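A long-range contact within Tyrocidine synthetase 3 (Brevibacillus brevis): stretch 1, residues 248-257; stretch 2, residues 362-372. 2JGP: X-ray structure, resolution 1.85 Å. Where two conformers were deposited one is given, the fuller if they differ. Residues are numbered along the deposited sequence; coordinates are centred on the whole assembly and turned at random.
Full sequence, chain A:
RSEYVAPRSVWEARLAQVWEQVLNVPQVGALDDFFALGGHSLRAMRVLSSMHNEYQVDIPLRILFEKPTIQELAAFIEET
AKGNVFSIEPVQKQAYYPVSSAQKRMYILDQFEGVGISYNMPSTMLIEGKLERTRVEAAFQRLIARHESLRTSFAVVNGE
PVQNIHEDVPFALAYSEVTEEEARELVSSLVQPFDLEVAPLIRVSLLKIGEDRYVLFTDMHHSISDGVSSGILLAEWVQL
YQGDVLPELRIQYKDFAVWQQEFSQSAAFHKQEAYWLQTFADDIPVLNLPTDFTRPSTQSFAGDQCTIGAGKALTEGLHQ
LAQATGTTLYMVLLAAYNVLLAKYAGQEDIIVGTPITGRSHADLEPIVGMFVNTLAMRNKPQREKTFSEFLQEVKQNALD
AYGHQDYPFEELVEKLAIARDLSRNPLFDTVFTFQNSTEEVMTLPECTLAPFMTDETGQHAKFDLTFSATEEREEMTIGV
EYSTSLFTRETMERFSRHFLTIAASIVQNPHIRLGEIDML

Stretch 1, residues 248-257: ELRIQYKDFA
Stretch 2, residues 362-372: ADLEPIVGMFV

Segments distant in sequence often join through side chains and bridging waters rather than paired backbones, as 248-257 and 362-372 illustrate. Nearest CA pairs are L249-P366 (7.4 Å), I251-D363 (6.2 Å), Q252-I367 (6.4 Å) and Y253-G369 (6.2 Å): the order doubles back at D363, then advances together from I251 to Y253. Stretch 1 is extended at L249 (phi/psi -95/113), whose m,t side chain makes apolar contact, CD2 3.8 Å from P366 CB. All-trans through chi3, R250 reaches oppositely charged D363 in a salt bridge, NH1 to OD1 3.1 Å, although its hydrogen bond is weak. I251 (m,m) packs apolar CG2 3.9 Å from CD1 of I367 (m,t), which closes a type I turn begun at L364; a water accepts from I251 N (3.2 Å) and donates to D363 O (2.7 Å). Q252 occupies the N-cap position before the helix starting at Y253; Q252 OE1 accepts from Y253 N (3.1 Å), Q252 N donates to D255 OD2 (2.8 Å), and a second water links Q252 OE1 (3.0 Å) to V368 O (2.7 Å). Y253 (chi1 t, chi2 82°) donates from OH to M370 O, 2.7 Å. Its CD1 lies 3.7 Å from G369 CA, where a CB would clash; glycine leaves the ring room. The Y253 edge turns its hydrogens to the pi face of F371 (chi1 m, chi2 101°; planes 67°), whose own edge meets the face of F256 (chi1 t, chi2 75°; planes 55°), so F371 links the two stretch 1 rings by successive edge-to-face contacts.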

ATOM      1  N   GLU A 248      -4.686  -8.815  22.331  1.00 68.16           N
ATOM      2  CA  GLU A 248      -4.967 -10.051  21.601  1.00 68.12           C
ATOM      3  C   GLU A 248      -5.363  -9.772  20.152  1.00 67.35           C
ATOM      4  O   GLU A 248      -6.000  -8.761  19.862  1.00 66.97           O
ATOM      5  CB  GLU A 248      -6.077 -10.845  22.301  1.00 68.35           C
ATOM      6  CG  GLU A 248      -5.717 -11.324  23.711  1.00 69.81           C
ATOM      7  CD  GLU A 248      -4.597 -12.358  23.733  1.00 71.38           C
ATOM      8  OE1 GLU A 248      -4.252 -12.914  22.665  1.00 73.51           O
ATOM      9  OE2 GLU A 248      -4.060 -12.613  24.832  1.00 73.17           O
ATOM     10  N   LEU A 249      -4.968 -10.668  19.250  1.00 66.81           N
ATOM     11  CA  LEU A 249      -5.294 -10.551  17.827  1.00 66.26           C
ATOM     12  C   LEU A 249      -6.553 -11.349  17.508  1.00 66.10           C
ATOM     13  O   LEU A 249      -6.551 -12.579  17.585  1.00 66.18           O
ATOM     14  CB  LEU A 249      -4.127 -11.055  16.968  1.00 66.09           C
ATOM     15  CG  LEU A 249      -2.813 -10.274  17.078  1.00 65.72           C
ATOM     16  CD1 LEU A 249      -1.612 -11.145  16.700  1.00 66.08           C
ATOM     17  CD2 LEU A 249      -2.857  -9.028  16.217  1.00 65.56           C
ATOM     18  N   ARG A 250      -7.625 -10.649  17.145  1.00 65.68           N
ATOM     19  CA  ARG A 250      -8.897 -11.298  16.828  1.00 65.64           C
ATOM     20  C   ARG A 250      -8.822 -12.142  15.564  1.00 64.75           C
ATOM     21  O   ARG A 250      -9.387 -13.237  15.503  1.00 64.20           O
ATOM     22  CB  ARG A 250     -10.010 -10.255  16.644  1.00 66.13           C
ATOM     23  CG  ARG A 250     -11.335 -10.882  16.230  1.00 67.81           C
ATOM     24  CD  ARG A 250     -12.503  -9.921  16.228  1.00 69.90           C
ATOM     25  NE  ARG A 250     -13.726 -10.674  15.957  1.00 72.10           N
ATOM     26  CZ  ARG A 250     -14.191 -10.983  14.746  1.00 73.99           C
ATOM     27  NH1 ARG A 250     -13.571 -10.581  13.644  1.00 75.23           N
ATOM     28  NH2 ARG A 250     -15.307 -11.693  14.637  1.00 75.35           N
ATOM     29  N   ILE A 251      -8.147 -11.600  14.555  1.00 63.82           N
ATOM     30  CA  ILE A 251      -8.133 -12.165  13.221  1.00 63.41           C
ATOM     31  C   ILE A 251      -6.687 -12.428  12.804  1.00 62.87           C
ATOM     32  O   ILE A 251      -5.789 -11.643  13.119  1.00 62.67           O
ATOM     33  CB  ILE A 251      -8.826 -11.191  12.221  1.00 63.19           C
ATOM     34  CG1 ILE A 251     -10.286 -10.931  12.631  1.00 63.52           C
ATOM     35  CG2 ILE A 251      -8.780 -11.722  10.810  1.00 63.96           C
ATOM     36  CD1 ILE A 251     -11.181 -12.163  12.584  1.00 63.25           C
ATOM     37  N   GLN A 252      -6.476 -13.543  12.102  1.00 62.72           N
ATOM     38  CA  GLN A 252      -5.134 -13.893  11.625  0.50 62.42           C
ATOM     39  C   GLN A 252      -5.075 -13.935  10.105  1.00 62.12           C
ATOM     40  O   GLN A 252      -6.095 -13.862   9.426  1.00 61.50           O
ATOM     41  CB  GLN A 252      -4.664 -15.216  12.238  0.50 62.66           C
ATOM     42  CG  GLN A 252      -3.833 -15.033  13.512  0.50 63.09           C
ATOM     43  CD  GLN A 252      -2.418 -14.546  13.236  0.50 63.49           C
ATOM     44  OE1 GLN A 252      -2.019 -14.349  12.075  0.50 64.77           O
ATOM     45  NE2 GLN A 252      -1.646 -14.339  14.307  0.50 61.37           N
ATOM     46  N   TYR A 253      -3.861 -14.016   9.561  1.00 61.48           N
ATOM     47  CA  TYR A 253      -3.696 -13.975   8.108  1.00 61.23           C
ATOM     48  C   TYR A 253      -4.478 -15.085   7.408  1.00 60.86           C
ATOM     49  O   TYR A 253      -5.094 -14.847   6.376  1.00 60.88           O
ATOM     50  CB  TYR A 253      -2.222 -14.034   7.685  1.00 61.56           C
ATOM     51  CG  TYR A 253      -2.028 -13.624   6.245  1.00 61.15           C
ATOM     52  CD1 TYR A 253      -1.968 -12.284   5.894  1.00 62.38           C
ATOM     53  CD2 TYR A 253      -1.946 -14.572   5.226  1.00 62.05           C
ATOM     54  CE1 TYR A 253      -1.818 -11.891   4.580  1.00 61.98           C
ATOM     55  CE2 TYR A 253      -1.787 -14.188   3.908  1.00 62.07           C
ATOM     56  CZ  TYR A 253      -1.722 -12.843   3.587  1.00 61.96           C
ATOM     57  OH  TYR A 253      -1.557 -12.444   2.280  1.00 62.12           O
ATOM     58  N   LYS A 254      -4.479 -16.289   7.971  1.00 60.72           N
ATOM     59  CA  LYS A 254      -5.177 -17.411   7.328  1.00 60.79           C
ATOM     60  C   LYS A 254      -6.684 -17.151   7.211  1.00 60.40           C
ATOM     61  O   LYS A 254      -7.323 -17.634   6.280  1.00 60.04           O
ATOM     62  CB  LYS A 254      -4.907 -18.734   8.052  1.00 61.19           C
ATOM     63  CG  LYS A 254      -5.498 -18.874   9.447  1.00 62.13           C
ATOM     64  CD  LYS A 254      -5.013 -20.181  10.063  1.00 63.68           C
ATOM     65  CE  LYS A 254      -5.772 -20.539  11.323  1.00 64.95           C
ATOM     66  NZ  LYS A 254      -5.519 -19.580  12.426  1.00 65.64           N
ATOM     67  N   ASP A 255      -7.232 -16.374   8.147  1.00 60.32           N
ATOM     68  CA  ASP A 255      -8.641 -15.970   8.099  1.00 60.59           C
ATOM     69  C   ASP A 255      -8.886 -15.092   6.872  1.00 60.48           C
ATOM     70  O   ASP A 255      -9.874 -15.272   6.147  1.00 60.66           O
ATOM     71  CB  ASP A 255      -9.044 -15.206   9.369  1.00 60.39           C
ATOM     72  CG  ASP A 255      -8.879 -16.026  10.638  1.00 61.73           C
ATOM     73  OD1 ASP A 255      -9.157 -17.249  10.619  1.00 61.09           O
ATOM     74  OD2 ASP A 255      -8.504 -15.432  11.680  1.00 60.88           O
ATOM     75  N   PHE A 256      -7.985 -14.139   6.647  1.00 60.52           N
ATOM     76  CA  PHE A 256      -8.032 -13.295   5.458  1.00 60.47           C
ATOM     77  C   PHE A 256      -7.892 -14.130   4.188  1.00 60.18           C
ATOM     78  O   PHE A 256      -8.647 -13.936   3.240  1.00 60.08           O
ATOM     79  CB  PHE A 256      -6.937 -12.207   5.505  1.00 60.56           C
ATOM     80  CG  PHE A 256      -6.653 -11.567   4.172  1.00 61.23           C
ATOM     81  CD1 PHE A 256      -7.540 -10.645   3.622  1.00 62.20           C
ATOM     82  CD2 PHE A 256      -5.497 -11.874   3.470  1.00 61.23           C
ATOM     83  CE1 PHE A 256      -7.284 -10.062   2.401  1.00 62.78           C
ATOM     84  CE2 PHE A 256      -5.234 -11.297   2.253  1.00 62.02           C
ATOM     85  CZ  PHE A 256      -6.122 -10.389   1.709  1.00 62.78           C
ATOM     86  N   ALA A 257      -6.922 -15.048   4.164  1.00 59.88           N
ATOM     87  CA  ALA A 257      -6.684 -15.901   2.986  1.00 59.66           C
ATOM     88  C   ALA A 257      -7.876 -16.802   2.634  1.00 59.23           C
ATOM     89  O   ALA A 257      -8.245 -16.942   1.458  1.00 58.75           O
ATOM     90  CB  ALA A 257      -5.413 -16.739   3.177  1.00 59.59           C
ATOM     91  N   ALA A 362     -10.513  -2.555  10.227  1.00 62.46           N
ATOM     92  CA  ALA A 362      -9.839  -2.472  11.522  1.00 62.14           C
ATOM     93  C   ALA A 362      -9.103  -3.766  11.876  1.00 61.87           C
ATOM     94  O   ALA A 362      -7.958  -3.730  12.316  1.00 62.13           O
ATOM     95  CB  ALA A 362     -10.851  -2.130  12.617  1.00 62.37           C
ATOM     96  N   ASP A 363      -9.762  -4.903  11.664  1.00 61.55           N
ATOM     97  CA  ASP A 363      -9.226  -6.207  12.069  1.00 61.38           C
ATOM     98  C   ASP A 363      -7.969  -6.630  11.308  1.00 60.96           C
ATOM     99  O   ASP A 363      -7.220  -7.483  11.779  1.00 60.81           O
ATOM    100  CB  ASP A 363     -10.302  -7.297  11.939  1.00 61.35           C
ATOM    101  CG  ASP A 363     -11.393  -7.189  13.000  1.00 61.89           C
ATOM    102  OD1 ASP A 363     -12.461  -7.804  12.803  1.00 61.78           O
ATOM    103  OD2 ASP A 363     -11.198  -6.498  14.024  1.00 62.61           O
ATOM    104  N   LEU A 364      -7.746  -6.052  10.128  1.00 60.71           N
ATOM    105  CA  LEU A 364      -6.555  -6.350   9.340  1.00 60.71           C
ATOM    106  C   LEU A 364      -5.348  -5.493   9.722  1.00 60.65           C
ATOM    107  O   LEU A 364      -4.219  -5.838   9.379  1.00 60.79           O
ATOM    108  CB  LEU A 364      -6.843  -6.182   7.844  1.00 60.58           C
ATOM    109  CG  LEU A 364      -7.970  -7.031   7.249  1.00 60.52           C
ATOM    110  CD1 LEU A 364      -8.041  -6.815   5.743  1.00 60.88           C
ATOM    111  CD2 LEU A 364      -7.797  -8.516   7.569  1.00 59.60           C
ATOM    112  N   GLU A 365      -5.577  -4.387  10.426  1.00 60.87           N
ATOM    113  CA  GLU A 365      -4.513  -3.420  10.709  1.00 61.12           C
ATOM    114  C   GLU A 365      -3.335  -3.955  11.554  1.00 61.13           C
ATOM    115  O   GLU A 365      -2.186  -3.581  11.295  1.00 60.81           O
ATOM    116  CB  GLU A 365      -5.099  -2.139  11.337  1.00 61.25           C
ATOM    117  CG  GLU A 365      -5.996  -1.347  10.372  1.00 62.48           C
ATOM    118  CD  GLU A 365      -6.717  -0.174  11.029  1.00 64.02           C
ATOM    119  OE1 GLU A 365      -7.667   0.364  10.414  1.00 63.79           O
ATOM    120  OE2 GLU A 365      -6.349   0.201  12.162  1.00 65.27           O
ATOM    121  N   PRO A 366      -3.605  -4.826  12.552  1.00 61.06           N
ATOM    122  CA  PRO A 366      -2.525  -5.281  13.431  1.00 61.26           C
ATOM    123  C   PRO A 366      -1.849  -6.585  13.001  1.00 61.19           C
ATOM    124  O   PRO A 366      -0.944  -7.052  13.692  1.00 61.70           O
ATOM    125  CB  PRO A 366      -3.249  -5.488  14.761  1.00 61.43           C
ATOM    126  CG  PRO A 366      -4.623  -5.941  14.363  1.00 61.22           C
ATOM    127  CD  PRO A 366      -4.895  -5.408  12.967  1.00 61.49           C
ATOM    128  N   ILE A 367      -2.270  -7.152  11.871  1.00 61.15           N
ATOM    129  CA  ILE A 367      -1.818  -8.474  11.455  1.00 60.89           C
ATOM    130  C   ILE A 367      -0.468  -8.413  10.740  1.00 60.98           C
ATOM    131  O   ILE A 367      -0.240  -7.564   9.885  1.00 60.58           O
ATOM    132  CB  ILE A 367      -2.851  -9.149  10.521  1.00 60.89           C
ATOM    133  CG1 ILE A 367      -4.214  -9.271  11.218  1.00 60.34           C
ATOM    134  CG2 ILE A 367      -2.360 -10.526  10.070  1.00 60.99           C
ATOM    135  CD1 ILE A 367      -5.262  -9.985  10.391  1.00 60.52           C
ATOM    136  N   VAL A 368       0.423  -9.334  11.092  1.00 61.22           N
ATOM    137  CA  VAL A 368       1.662  -9.531  10.349  1.00 61.17           C
ATOM    138  C   VAL A 368       1.398 -10.454   9.144  1.00 61.41           C
ATOM    139  O   VAL A 368       0.986 -11.599   9.298  1.00 61.59           O
ATOM    140  CB  VAL A 368       2.756 -10.101  11.277  1.00 61.42           C
ATOM    141  CG1 VAL A 368       4.021 -10.449  10.501  1.00 61.20           C
ATOM    142  CG2 VAL A 368       3.050  -9.097  12.408  1.00 61.11           C
ATOM    143  N   GLY A 369       1.620  -9.939   7.942  1.00 61.17           N
ATOM    144  CA  GLY A 369       1.317 -10.681   6.721  1.00 61.41           C
ATOM    145  C   GLY A 369       1.452  -9.802   5.496  1.00 61.44           C
ATOM    146  O   GLY A 369       1.767  -8.608   5.603  1.00 61.58           O
ATOM    147  N   MET A 370       1.201 -10.397   4.338  1.00 61.59           N
ATOM    148  CA  MET A 370       1.348  -9.722   3.060  1.00 61.80           C
ATOM    149  C   MET A 370      -0.002  -9.137   2.618  1.00 61.65           C
ATOM    150  O   MET A 370      -0.851  -9.860   2.084  1.00 61.44           O
ATOM    151  CB  MET A 370       1.871 -10.714   2.017  1.00 62.33           C
ATOM    152  CG  MET A 370       1.933 -10.173   0.608  1.00 63.29           C
ATOM    153  SD  MET A 370       2.834  -8.622   0.512  1.00 65.52           S
ATOM    154  CE  MET A 370       2.468  -8.157  -1.180  1.00 66.58           C
ATOM    155  N   PHE A 371      -0.194  -7.839   2.844  1.00 61.69           N
ATOM    156  CA  PHE A 371      -1.452  -7.156   2.488  1.00 61.80           C
ATOM    157  C   PHE A 371      -1.307  -6.123   1.371  1.00 61.95           C
ATOM    158  O   PHE A 371      -2.267  -5.867   0.629  1.00 61.81           O
ATOM    159  CB  PHE A 371      -2.053  -6.475   3.719  1.00 62.00           C
ATOM    160  CG  PHE A 371      -2.592  -7.438   4.742  1.00 62.47           C
ATOM    161  CD1 PHE A 371      -1.861  -7.746   5.886  1.00 61.50           C
ATOM    162  CD2 PHE A 371      -3.829  -8.037   4.561  1.00 62.67           C
ATOM    163  CE1 PHE A 371      -2.357  -8.636   6.828  1.00 61.82           C
ATOM    164  CE2 PHE A 371      -4.326  -8.927   5.496  1.00 62.70           C
ATOM    165  CZ  PHE A 371      -3.587  -9.225   6.637  1.00 62.20           C
ATOM    166  N   VAL A 372      -0.124  -5.530   1.248  1.00 61.27           N
ATOM    167  CA  VAL A 372       0.086  -4.443   0.303  1.00 61.33           C
ATOM    168  C   VAL A 372      -0.398  -4.829  -1.098  1.00 61.40           C
ATOM    169  O   VAL A 372      -0.117  -5.917  -1.584  1.00 61.07           O
ATOM    170  CB  VAL A 372       1.560  -3.966   0.289  1.00 61.22           C
ATOM    171  CG1 VAL A 372       2.491  -5.069  -0.189  1.00 61.44           C
ATOM    172  CG2 VAL A 372       1.702  -2.722  -0.572  1.00 61.67           C
TER
HETATM  173  O   HOH W   1      -6.462  -8.959  13.894  1.00 39.72           O
HETATM  174  O   HOH W   2       0.666 -13.147  11.471  1.00 36.56           O